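Local coordinates for ankyrin repeat-containing protein YAR1 (Saccharomyces cerevisiae, PDB 4BSZ), which is required for a normal rate of cell proliferation and probably acts as a chaperone that binds unfolded protein, at residues B[89-103]-B[119-132]. Residues are numbered along the deposited sequence; the frame is centred on the assembly and turned at random.
Sequences NEVNKTGNTALHWAS and EADPFIRNKFGHDA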
loop_
_atom_site.group_PDB
_atom_site.type_symbol
_atom_site.label_atom_id
_atom_site.label_comp_id
_atom_site.label_asym_id
_atom_site.label_seq_id
_atom_site.Cartn_x
_atom_site.Cartn_y
_atom_site.Cartn_z
ATOM N N ASN B 89 23.472 -10.090 40.250
ATOM C CA ASN B 89 23.768 -9.935 38.842
ATOM C C ASN B 89 24.887 -10.862 38.408
ATOM O O ASN B 89 25.499 -10.643 37.370
ATOM C CB ASN B 89 24.132 -8.479 38.536
ATOM C CG ASN B 89 22.979 -7.522 38.792
ATOM O OD1 ASN B 89 21.861 -7.740 38.318
ATOM N ND2 ASN B 89 23.245 -6.461 39.549
ATOM N N GLU B 90 25.166 -11.889 39.209
ATOM C CA GLU B 90 26.230 -12.838 38.889
ATOM C C GLU B 90 25.836 -13.653 37.656
ATOM O O GLU B 90 24.675 -14.062 37.510
ATOM C CB GLU B 90 26.527 -13.750 40.085
ATOM C CG GLU B 90 27.962 -14.260 40.156
ATOM C CD GLU B 90 28.168 -15.582 39.427
ATOM O OE1 GLU B 90 27.169 -16.183 38.987
ATOM O OE2 GLU B 90 29.330 -16.026 39.298
ATOM N N VAL B 91 26.802 -13.858 36.764
ATOM C CA VAL B 91 26.580 -14.569 35.506
ATOM C C VAL B 91 27.343 -15.894 35.480
ATOM O O VAL B 91 28.442 -16.003 36.038
ATOM C CB VAL B 91 27.004 -13.709 34.276
ATOM C CG1 VAL B 91 26.226 -12.410 34.236
ATOM C CG2 VAL B 91 28.499 -13.435 34.282
ATOM N N ASN B 92 26.764 -16.907 34.842
ATOM C CA ASN B 92 27.454 -18.191 34.704
ATOM C C ASN B 92 28.400 -18.181 33.502
ATOM O O ASN B 92 28.609 -17.130 32.904
ATOM C CB ASN B 92 26.452 -19.345 34.628
ATOM C CG ASN B 92 25.434 -19.166 33.518
ATOM O OD1 ASN B 92 25.736 -18.620 32.458
ATOM N ND2 ASN B 92 24.214 -19.627 33.765
ATOM N N LYS B 93 28.970 -19.333 33.148
ATOM C CA LYS B 93 29.938 -19.392 32.046
ATOM C C LYS B 93 29.334 -18.900 30.727
ATOM O O LYS B 93 30.046 -18.416 29.841
ATOM C CB LYS B 93 30.507 -20.806 31.860
ATOM C CG LYS B 93 31.444 -21.285 32.968
ATOM C CD LYS B 93 32.486 -22.270 32.418
ATOM C CE LYS B 93 32.965 -23.286 33.469
ATOM N NZ LYS B 93 33.546 -22.676 34.699
ATOM N N THR B 94 28.016 -19.022 30.617
ATOM C CA THR B 94 27.296 -18.655 29.407
ATOM C C THR B 94 26.876 -17.177 29.469
ATOM O O THR B 94 26.346 -16.620 28.502
ATOM C CB THR B 94 26.084 -19.594 29.209
ATOM O OG1 THR B 94 26.508 -20.949 29.407
ATOM C CG2 THR B 94 25.488 -19.459 27.817
ATOM N N GLY B 95 27.138 -16.546 30.613
ATOM C CA GLY B 95 26.906 -15.122 30.787
ATOM C C GLY B 95 25.500 -14.763 31.235
ATOM O O GLY B 95 25.069 -13.618 31.094
ATOM N N ASN B 96 24.786 -15.742 31.785
ATOM C CA ASN B 96 23.397 -15.542 32.189
ATOM C C ASN B 96 23.231 -15.231 33.678
ATOM O O ASN B 96 23.859 -15.854 34.533
ATOM C CB ASN B 96 22.539 -16.760 31.808
ATOM C CG ASN B 96 22.279 -16.856 30.310
ATOM O OD1 ASN B 96 21.997 -15.859 29.648
ATOM N ND2 ASN B 96 22.362 -18.068 29.775
ATOM N N THR B 97 22.382 -14.252 33.973
ATOM C CA THR B 97 22.012 -13.951 35.344
ATOM C C THR B 97 20.875 -14.872 35.735
ATOM O O THR B 97 20.284 -15.531 34.876
ATOM C CB THR B 97 21.515 -12.509 35.485
ATOM O OG1 THR B 97 20.370 -12.317 34.643
ATOM C CG2 THR B 97 22.611 -11.529 35.096
ATOM N N ALA B 98 20.561 -14.914 37.025
ATOM C CA ALA B 98 19.374 -15.624 37.476
ATOM C C ALA B 98 18.137 -15.039 36.784
ATOM O O ALA B 98 17.196 -15.762 36.437
ATOM C CB ALA B 98 19.237 -15.525 38.972
ATOM N N LEU B 99 18.161 -13.726 36.575
ATOM C CA LEU B 99 17.062 -13.037 35.937
ATOM C C LEU B 99 16.803 -13.607 34.552
ATOM O O LEU B 99 15.647 -13.849 34.185
ATOM C CB LEU B 99 17.372 -11.550 35.843
ATOM C CG LEU B 99 16.243 -10.646 35.360
ATOM C CD1 LEU B 99 14.929 -11.005 36.045
ATOM C CD2 LEU B 99 16.615 -9.203 35.629
ATOM N N HIS B 100 17.878 -13.820 33.786
ATOM C CA HIS B 100 17.780 -14.415 32.450
ATOM C C HIS B 100 16.985 -15.710 32.490
ATOM O O HIS B 100 16.083 -15.914 31.687
ATOM C CB HIS B 100 19.165 -14.723 31.882
ATOM C CG HIS B 100 19.819 -13.564 31.202
ATOM N ND1 HIS B 100 20.600 -12.648 31.878
ATOM C CD2 HIS B 100 19.827 -13.181 29.904
ATOM C CE1 HIS B 100 21.051 -11.746 31.026
ATOM N NE2 HIS B 100 20.594 -12.046 29.821
ATOM N N TRP B 101 17.331 -16.585 33.424
ATOM C CA TRP B 101 16.671 -17.876 33.537
ATOM C C TRP B 101 15.216 -17.749 33.971
ATOM O O TRP B 101 14.336 -18.456 33.463
ATOM C CB TRP B 101 17.422 -18.747 34.529
ATOM C CG TRP B 101 18.679 -19.314 33.981
ATOM C CD1 TRP B 101 19.368 -18.886 32.878
ATOM C CD2 TRP B 101 19.406 -20.435 34.501
ATOM N NE1 TRP B 101 20.481 -19.674 32.686
ATOM C CE2 TRP B 101 20.526 -20.630 33.672
ATOM C CE3 TRP B 101 19.214 -21.290 35.592
ATOM C CZ2 TRP B 101 21.446 -21.645 33.895
ATOM C CZ3 TRP B 101 20.132 -22.294 35.814
ATOM C CH2 TRP B 101 21.231 -22.466 34.969
ATOM N N ALA B 102 14.973 -16.857 34.927
ATOM C CA ALA B 102 13.619 -16.600 35.406
ATOM C C ALA B 102 12.749 -16.066 34.267
ATOM O O ALA B 102 11.560 -16.373 34.188
ATOM C CB ALA B 102 13.639 -15.630 36.580
ATOM N N SER B 103 13.347 -15.278 33.376
ATOM C CA SER B 103 12.594 -14.694 32.267
ATOM C C SER B 103 12.320 -15.726 31.188
ATOM O O SER B 103 11.229 -15.776 30.644
ATOM C CB SER B 103 13.331 -13.499 31.689
ATOM O OG SER B 103 13.710 -12.627 32.736
ATOM N N GLU B 119 16.743 -4.859 42.867
ATOM C CA GLU B 119 17.303 -4.059 41.776
ATOM C C GLU B 119 18.266 -4.805 40.861
ATOM O O GLU B 119 19.430 -4.409 40.712
ATOM C CB GLU B 119 17.967 -2.796 42.324
ATOM C CG GLU B 119 16.989 -1.844 42.979
ATOM C CD GLU B 119 17.576 -1.154 44.191
ATOM O OE1 GLU B 119 18.813 -0.980 44.239
ATOM O OE2 GLU B 119 16.801 -0.797 45.104
ATOM N N ALA B 120 17.762 -5.880 40.256
ATOM C CA ALA B 120 18.509 -6.653 39.275
ATOM C C ALA B 120 18.550 -5.909 37.946
ATOM O O ALA B 120 17.596 -5.213 37.578
ATOM C CB ALA B 120 17.880 -8.026 39.090
ATOM N N ASP B 121 19.665 -6.061 37.235
ATOM C CA ASP B 121 19.839 -5.452 35.926
ATOM C C ASP B 121 19.321 -6.411 34.852
ATOM O O ASP B 121 19.854 -7.510 34.693
ATOM C CB ASP B 121 21.321 -5.112 35.699
ATOM C CG ASP B 121 21.545 -4.200 34.496
ATOM O OD1 ASP B 121 20.623 -3.443 34.124
ATOM O OD2 ASP B 121 22.655 -4.234 33.922
ATOM N N PRO B 122 18.266 -6.005 34.125
ATOM C CA PRO B 122 17.716 -6.816 33.034
ATOM C C PRO B 122 18.378 -6.473 31.702
ATOM O O PRO B 122 17.929 -6.933 30.648
ATOM C CB PRO B 122 16.250 -6.390 33.012
ATOM C CG PRO B 122 16.305 -4.932 33.379
ATOM C CD PRO B 122 17.488 -4.767 34.324
ATOM N N PHE B 123 19.438 -5.668 31.756
ATOM C CA PHE B 123 20.140 -5.251 30.549
ATOM C C PHE B 123 21.474 -5.959 30.370
ATOM O O PHE B 123 22.140 -5.762 29.353
ATOM C CB PHE B 123 20.335 -3.741 30.532
ATOM C CG PHE B 123 19.051 -2.978 30.434
ATOM C CD1 PHE B 123 18.310 -2.999 29.266
ATOM C CD2 PHE B 123 18.573 -2.251 31.512
ATOM C CE1 PHE B 123 17.118 -2.306 29.168
ATOM C CE2 PHE B 123 17.381 -1.553 31.423
ATOM C CZ PHE B 123 16.651 -1.582 30.249
ATOM N N ILE B 124 21.856 -6.779 31.351
ATOM C CA ILE B 124 23.073 -7.570 31.241
ATOM C C ILE B 124 22.942 -8.446 30.010
ATOM O O ILE B 124 21.923 -9.112 29.823
ATOM C CB ILE B 124 23.294 -8.494 32.457
ATOM C CG1 ILE B 124 23.246 -7.709 33.774
ATOM C CG2 ILE B 124 24.607 -9.244 32.313
ATOM C CD1 ILE B 124 24.494 -6.938 34.077
ATOM N N ARG B 125 23.969 -8.428 29.168
ATOM C CA ARG B 125 23.959 -9.185 27.929
ATOM C C ARG B 125 24.839 -10.410 28.035
ATOM O O ARG B 125 25.977 -10.316 28.487
ATOM C CB ARG B 125 24.447 -8.301 26.794
ATOM C CG ARG B 125 23.585 -7.096 26.601
ATOM C CD ARG B 125 23.139 -7.006 25.172
ATOM N NE ARG B 125 24.042 -6.175 24.388
ATOM C CZ ARG B 125 23.724 -4.967 23.937
ATOM N NH1 ARG B 125 22.518 -4.467 24.188
ATOM N NH2 ARG B 125 24.603 -4.267 23.228
ATOM N N ASN B 126 24.320 -11.561 27.614
ATOM C CA ASN B 126 25.083 -12.820 27.680
ATOM C C ASN B 126 26.067 -13.054 26.510
ATOM O O ASN B 126 26.221 -12.197 25.632
ATOM C CB ASN B 126 24.137 -14.018 27.847
ATOM C CG ASN B 126 23.204 -14.209 26.656
ATOM O OD1 ASN B 126 23.551 -13.897 25.521
ATOM N ND2 ASN B 126 22.014 -14.736 26.916
ATOM N N LYS B 127 26.710 -14.220 26.498
ATOM C CA LYS B 127 27.697 -14.554 25.465
ATOM C C LYS B 127 27.120 -14.514 24.045
ATOM O O LYS B 127 27.867 -14.421 23.061
ATOM C CB LYS B 127 28.339 -15.928 25.726
ATOM C CG LYS B 127 29.142 -16.037 27.016
ATOM C CD LYS B 127 30.363 -15.131 27.013
ATOM C CE LYS B 127 31.078 -15.168 28.365
ATOM N NZ LYS B 127 31.660 -16.506 28.667
ATOM N N PHE B 128 25.794 -14.577 23.946
ATOM C CA PHE B 128 25.115 -14.541 22.649
ATOM C C PHE B 128 24.543 -13.158 22.341
ATOM O O PHE B 128 23.978 -12.937 21.273
ATOM C CB PHE B 128 24.009 -15.600 22.586
ATOM C CG PHE B 128 24.454 -16.958 23.031
ATOM C CD1 PHE B 128 25.428 -17.646 22.327
ATOM C CD2 PHE B 128 23.904 -17.548 24.159
ATOM C CE1 PHE B 128 25.851 -18.899 22.736
ATOM C CE2 PHE B 128 24.323 -18.810 24.580
ATOM C CZ PHE B 128 25.301 -19.483 23.864
ATOM N N GLY B 129 24.685 -12.236 23.289
ATOM C CA GLY B 129 24.291 -10.853 23.084
ATOM C C GLY B 129 22.905 -10.507 23.575
ATOM O O GLY B 129 22.423 -9.411 23.326
ATOM N N HIS B 130 22.263 -11.436 24.277
ATOM C CA HIS B 130 20.880 -11.253 24.714
ATOM C C HIS B 130 20.748 -10.857 26.185
ATOM O O HIS B 130 21.482 -11.359 27.045
ATOM C CB HIS B 130 20.078 -12.529 24.452
ATOM C CG HIS B 130 20.082 -12.965 23.016
ATOM N ND1 HIS B 130 19.832 -12.095 21.972
ATOM C CD2 HIS B 130 20.282 -14.179 22.454
ATOM C CE1 HIS B 130 19.887 -12.758 20.831
ATOM N NE2 HIS B 130 20.154 -14.023 21.091
ATOM N N ASP B 131 19.815 -9.948 26.465
ATOM C CA ASP B 131 19.479 -9.590 27.848
ATOM C C ASP B 131 18.160 -10.219 28.283
ATOM O O ASP B 131 17.469 -10.841 27.483
ATOM C CB ASP B 131 19.437 -8.073 28.041
ATOM C CG ASP B 131 18.630 -7.364 26.972
ATOM O OD1 ASP B 131 17.731 -7.985 26.364
ATOM O OD2 ASP B 131 18.899 -6.167 26.741
ATOM N N ALA B 132 17.812 -10.060 29.553
ATOM C CA ALA B 132 16.570 -10.633 30.057
ATOM C C ALA B 132 15.341 -10.179 29.244
ATOM O O ALA B 132 14.436 -10.977 28.988
ATOM C CB ALA B 132 16.398 -10.323 31.527
#
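The TALH segment T97-H100, this protein's version of the ankyrin TPLH motif, meets the next β-hairpin loop where H100 reaches H130, just after the turn N126-G129. T97 N-caps helix 98-104: with OG1 between its backbone N and carbonyl carbon (chi1 60°), the hydroxyl accepts from H100 N and also hydrogen-bonds H100 ND1, at 2.8 Å, helping to fix the rotation of the ring. The other ring nitrogen serves the next loop, H100 NE2 donating to H130 O (3.0 Å), while the A132 backbone N lies over one face of the imidazole. H130 O is gripped twice, since N126 N reaches it from the other face of the carbonyl plane.

The finger-like turns repeat the same design: N92 and N126 each form an Asx turn, with OD1 taking two backbone N-H groups from opposite faces of its amide. N126 also spends its ND2 on N96 OD1 (3.0 Å), on a lone pair in the carbonyl plane, although the two amides are turned 76° apart; N96 ND2 binds an acidic side chain of another protein. At the tips, K127 N donates to T94 O (3.1 Å), and the lysine chain, bent at chi2 and chi4, reaches across to the other loop, NZ donating to K93 O (2.8 Å). T94 CG2 touches F128 CE2.

Toward the helices, D121 N makes a nearly straight bond to N89 OD1 (3.0 Å, 178° at the hydrogen). I124 packs against V91 and T97, and L99 CD2 lies against A120 and P122, with its CG 3.8 Å from A132 CB. L99 also touches V111 and C115 of helix 108-117, while S103 meets A136 and H100 rests on E135, both of helix 132-138, so the stacked loops continue into the helix packing.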